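Local structure of polymerase X (Deinococcus radiodurans, 2W9M) at residues F298-A301 against E302-E305; L523-A526 against R527-V530. The protein probably catalyses template-directed DNA synthesis from deoxyribonucleoside triphosphates as a family X DNA polymerase and carries a bound cluster of zinc ions. All coordinates share one frame; numbering follows the deposited sequence.

Interaction 1 is a tight turn in the pol beta-type thumb region, in the loop between helix 287-293 and strand 329-333. Interaction 2 is the start of helix 526-535, just after the last strand, 511-514, of the seven-stranded parallel sheet. The centres of interactions 1 and 2 are 20 Å apart; the nearest atoms of the two are about 7 Å apart, so they do not touch. A salt bridge spans the gap: E302 of interaction 1 pairs with R534, further along the helix that interaction 2 begins. The zinc site belongs to the surroundings of 523-530, where the D525 side chain is about 7 Å from that of zinc ligand D516 and about 11 Å from a zinc ion.

Interaction 1: residues F298-A301 against E302-E305; sequences FRPA and EYRE
R299 and R304 each grip a backbone carbonyl on the other half of the turn, presenting NE and NH2 side-on to a single oxygen. R304 NE lies 2.8 Å from R299 O and R304 NH2 3.0 Å from it, approaching from opposite faces of the carbonyl plane. In return, R299 NE reaches Y303 O at 2.9 Å from above the carbonyl plane, while R299 NH2 lies within it at 3.1 Å. The R299 chain is extended, CG anti to the backbone N (chi1 -179°), which carries its guanidinium alongside R304 in the opposite direction; the two guanidinium planes stand 80° apart. One face of the R304 guanidinium rests on A301. Beneath these grips, Y303 N donates a hydrogen bond to P300 O at 2.8 Å, and P300 CG packs on Y303 CD1 at 3.8 Å. Further out, D309 forms a salt bridge with R299, and E287 and S251 OG both engage R304 NH1; the two carboxylates probably offset the arginine charges. E305 pairs with R190. At the centre is a beta turn of 3-10 character, closed from P300 O to Y303 N and bracketed by the two arginines, in the pol beta-type thumb region of this family X polymerase.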
loop_
_atom_site.group_PDB
_atom_site.type_symbol
_atom_site.label_atom_id
_atom_site.label_comp_id
_atom_site.label_asym_id
_atom_site.label_seq_id
_atom_site.Cartn_x
_atom_site.Cartn_y
_atom_site.Cartn_z
ATOM N N PHE A 298 10.943 -29.068 4.392
ATOM C CA PHE A 298 9.768 -28.287 4.031
ATOM C C PHE A 298 10.158 -26.841 3.783
ATOM O O PHE A 298 10.851 -26.231 4.598
ATOM C CB PHE A 298 8.700 -28.358 5.123
ATOM C CG PHE A 298 7.393 -27.734 4.730
ATOM C CD1 PHE A 298 6.381 -28.500 4.177
ATOM C CD2 PHE A 298 7.174 -26.380 4.908
ATOM C CE1 PHE A 298 5.173 -27.930 3.808
ATOM C CE2 PHE A 298 5.967 -25.803 4.546
ATOM C CZ PHE A 298 4.968 -26.579 3.993
ATOM N N ARG A 299 9.718 -26.303 2.650
ATOM C CA ARG A 299 10.025 -24.927 2.269
ATOM C C ARG A 299 8.755 -24.079 2.296
ATOM O O ARG A 299 7.894 -24.211 1.422
ATOM C CB ARG A 299 10.670 -24.891 0.880
ATOM C CG ARG A 299 11.066 -23.512 0.383
ATOM C CD ARG A 299 11.895 -23.622 -0.895
ATOM N NE ARG A 299 12.249 -22.319 -1.454
ATOM C CZ ARG A 299 12.963 -22.151 -2.565
ATOM N NH1 ARG A 299 13.402 -23.204 -3.239
ATOM N NH2 ARG A 299 13.239 -20.931 -3.006
ATOM N N PRO A 300 8.637 -23.205 3.309
ATOM C CA PRO A 300 7.439 -22.383 3.535
ATOM C C PRO A 300 7.098 -21.520 2.321
ATOM O O PRO A 300 8.005 -21.016 1.660
ATOM C CB PRO A 300 7.840 -21.494 4.718
ATOM C CG PRO A 300 8.951 -22.228 5.393
ATOM C CD PRO A 300 9.692 -22.929 4.299
ATOM N N ALA A 301 5.808 -21.352 2.039
ATOM C CA ALA A 301 5.365 -20.583 0.878
ATOM C C ALA A 301 5.952 -19.175 0.855
ATOM O O ALA A 301 6.102 -18.578 -0.212
ATOM C CB ALA A 301 3.841 -20.526 0.821
ATOM N N GLU A 302 6.280 -18.649 2.032
ATOM C CA GLU A 302 6.874 -17.320 2.132
ATOM C C GLU A 302 8.239 -17.260 1.457
ATOM O O GLU A 302 8.672 -16.193 1.023
ATOM C CB GLU A 302 7.030 -16.893 3.595
ATOM C CG GLU A 302 5.737 -16.786 4.378
ATOM C CD GLU A 302 5.488 -17.990 5.265
ATOM O OE1 GLU A 302 5.796 -19.123 4.837
ATOM O OE2 GLU A 302 4.982 -17.799 6.393
ATOM N N TYR A 303 8.912 -18.408 1.375
ATOM C CA TYR A 303 10.290 -18.463 0.883
ATOM C C TYR A 303 10.440 -19.101 -0.498
ATOM O O TYR A 303 11.519 -19.583 -0.842
ATOM C CB TYR A 303 11.180 -19.212 1.876
ATOM C CG TYR A 303 11.227 -18.605 3.259
ATOM C CD1 TYR A 303 11.361 -19.409 4.387
ATOM C CD2 TYR A 303 11.137 -17.233 3.441
ATOM C CE1 TYR A 303 11.410 -18.856 5.654
ATOM C CE2 TYR A 303 11.181 -16.670 4.706
ATOM C CZ TYR A 303 11.317 -17.484 5.806
ATOM O OH TYR A 303 11.360 -16.922 7.059
ATOM N N ARG A 304 9.374 -19.096 -1.292
ATOM C CA ARG A 304 9.398 -19.772 -2.588
ATOM C C ARG A 304 9.600 -18.835 -3.774
ATOM O O ARG A 304 9.149 -19.124 -4.879
ATOM C CB ARG A 304 8.134 -20.610 -2.785
ATOM C CG ARG A 304 7.965 -21.695 -1.740
ATOM C CD ARG A 304 6.694 -22.497 -1.954
ATOM N NE ARG A 304 6.442 -23.390 -0.828
ATOM C CZ ARG A 304 5.388 -24.194 -0.725
ATOM N NH1 ARG A 304 4.476 -24.227 -1.689
ATOM N NH2 ARG A 304 5.250 -24.966 0.347
ATOM N N GLU A 305 10.283 -17.719 -3.542
ATOM C CA GLU A 305 10.658 -16.809 -4.620
ATOM C C GLU A 305 12.071 -17.135 -5.087
ATOM O O GLU A 305 12.842 -17.748 -4.350
ATOM C CB GLU A 305 10.615 -15.357 -4.139
ATOM C CG GLU A 305 9.350 -14.969 -3.405
ATOM C CD GLU A 305 8.133 -14.929 -4.306
ATOM O OE1 GLU A 305 8.286 -14.681 -5.521
ATOM O OE2 GLU A 305 7.016 -15.141 -3.793
#

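Interaction 2: residues L523-A526 against R527-V530; sequences LRDA and RYGV
Y528 leans back across the first turn of helix 526-535 onto D525. Its CG stands anti to the carbonyl carbon (chi1 -54°), which lays the ring's CD1 3.3 Å from D525 O and its CE1 3.6 Å from D525 OD2. The carboxylate is turned 61° from the ring plane, and D525 CB meets the ring at its edge. On this tight side D525 O also accepts Y528 N at 2.7 Å, from above the carbonyl plane, and takes a second, weak bond from G529 N. One residue on, V530 N makes the regular alpha-helical bond to A526 O at 2.9 Å, and V530 CG2 packs 3.3 Å from that same oxygen. Helix 163-176 closes on the ring through L163, R164 and L167, and R164 forms a salt bridge with D525 OD1. The turn follows edge strand 511-514 of the zinc-binding domain, consistent with a PHP fold, and joins it to the polymerase region.

The other side is looser. R524 is exposed, and its guanidinium approaches R527 no nearer than 5.9 Å between the two NH1 atoms. R527 sends its own end away from 523-526; its CD lies over one face of the Y528 ring, toward the rim, and the side chain also touches L167. Replacing Y528 with an alanine would probably open a gap between D525 and helix 163-176, leaving the carboxylate held by R164 without the ring beside it.

D525 thus gives its backbone oxygen to the helix start and its OD1 to R164, which probably balances the buried negative charge, beside the apolar tyrosine ring.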
loop_
_atom_site.group_PDB
_atom_site.type_symbol
_atom_site.label_atom_id
_atom_site.label_comp_id
_atom_site.label_asym_id
_atom_site.label_seq_id
_atom_site.Cartn_x
_atom_site.Cartn_y
_atom_site.Cartn_z
ATOM N N LEU A 523 -6.368 0.680 8.199
ATOM C CA LEU A 523 -5.582 0.021 9.239
ATOM C C LEU A 523 -5.526 -1.486 9.015
ATOM O O LEU A 523 -4.658 -2.169 9.557
ATOM C CB LEU A 523 -6.157 0.331 10.625
ATOM C CG LEU A 523 -6.121 1.804 11.053
ATOM C CD1 LEU A 523 -6.992 2.039 12.276
ATOM C CD2 LEU A 523 -4.692 2.263 11.312
ATOM N N ARG A 524 -6.450 -1.998 8.210
ATOM C CA ARG A 524 -6.473 -3.421 7.880
ATOM C C ARG A 524 -5.485 -3.754 6.759
ATOM O O ARG A 524 -5.388 -4.903 6.330
ATOM C CB ARG A 524 -7.885 -3.878 7.487
ATOM C CG ARG A 524 -8.997 -3.354 8.379
ATOM C CD ARG A 524 -10.252 -4.208 8.264
ATOM N NE ARG A 524 -10.369 -5.161 9.368
ATOM C CZ ARG A 524 -9.799 -6.365 9.398
ATOM N NH1 ARG A 524 -9.059 -6.783 8.379
ATOM N NH2 ARG A 524 -9.968 -7.152 10.453
ATOM N N ASP A 525 -4.759 -2.747 6.284
ATOM C CA ASP A 525 -3.742 -2.963 5.264
ATOM C C ASP A 525 -2.491 -3.588 5.872
ATOM O O ASP A 525 -1.662 -4.149 5.159
ATOM C CB ASP A 525 -3.390 -1.652 4.555
ATOM C CG ASP A 525 -4.465 -1.212 3.576
ATOM O OD1 ASP A 525 -4.299 -0.145 2.947
ATOM O OD2 ASP A 525 -5.480 -1.932 3.439
ATOM N N ALA A 526 -2.365 -3.487 7.193
ATOM C CA ALA A 526 -1.212 -4.036 7.904
ATOM C C ALA A 526 -0.887 -5.443 7.414
ATOM O O ALA A 526 0.275 -5.827 7.306
ATOM C CB ALA A 526 -1.475 -4.048 9.389
ATOM N N ARG A 527 -1.937 -6.197 7.115
ATOM C CA ARG A 527 -1.832 -7.561 6.616
ATOM C C ARG A 527 -0.991 -7.686 5.342
ATOM O O ARG A 527 -0.335 -8.703 5.131
ATOM C CB ARG A 527 -3.243 -8.107 6.399
ATOM C CG ARG A 527 -3.424 -9.078 5.264
ATOM C CD ARG A 527 -4.874 -9.021 4.789
ATOM N NE ARG A 527 -5.365 -10.321 4.340
ATOM C CZ ARG A 527 -6.523 -10.502 3.715
ATOM N NH1 ARG A 527 -7.304 -9.461 3.454
ATOM N NH2 ARG A 527 -6.898 -11.719 3.341
ATOM N N TYR A 528 -1.004 -6.654 4.502
ATOM C CA TYR A 528 -0.210 -6.662 3.274
ATOM C C TYR A 528 1.258 -6.355 3.550
ATOM O O TYR A 528 2.144 -6.937 2.931
ATOM C CB TYR A 528 -0.775 -5.674 2.246
ATOM C CG TYR A 528 -2.239 -5.885 1.946
ATOM C CD1 TYR A 528 -3.186 -4.926 2.290
ATOM C CD2 TYR A 528 -2.677 -7.050 1.328
ATOM C CE1 TYR A 528 -4.528 -5.118 2.024
ATOM C CE2 TYR A 528 -4.018 -7.252 1.055
ATOM C CZ TYR A 528 -4.939 -6.282 1.404
ATOM O OH TYR A 528 -6.273 -6.482 1.131
ATOM N N GLY A 529 1.507 -5.432 4.472
ATOM C CA GLY A 529 2.860 -5.121 4.891
ATOM C C GLY A 529 3.511 -6.314 5.566
ATOM O O GLY A 529 4.687 -6.596 5.351
ATOM N N VAL A 530 2.737 -7.017 6.383
ATOM C CA VAL A 530 3.231 -8.200 7.078
ATOM C C VAL A 530 3.639 -9.311 6.103
ATOM O O VAL A 530 4.635 -9.997 6.328
ATOM C CB VAL A 530 2.199 -8.736 8.091
ATOM C CG1 VAL A 530 2.569 -10.135 8.542
ATOM C CG2 VAL A 530 2.089 -7.795 9.282
#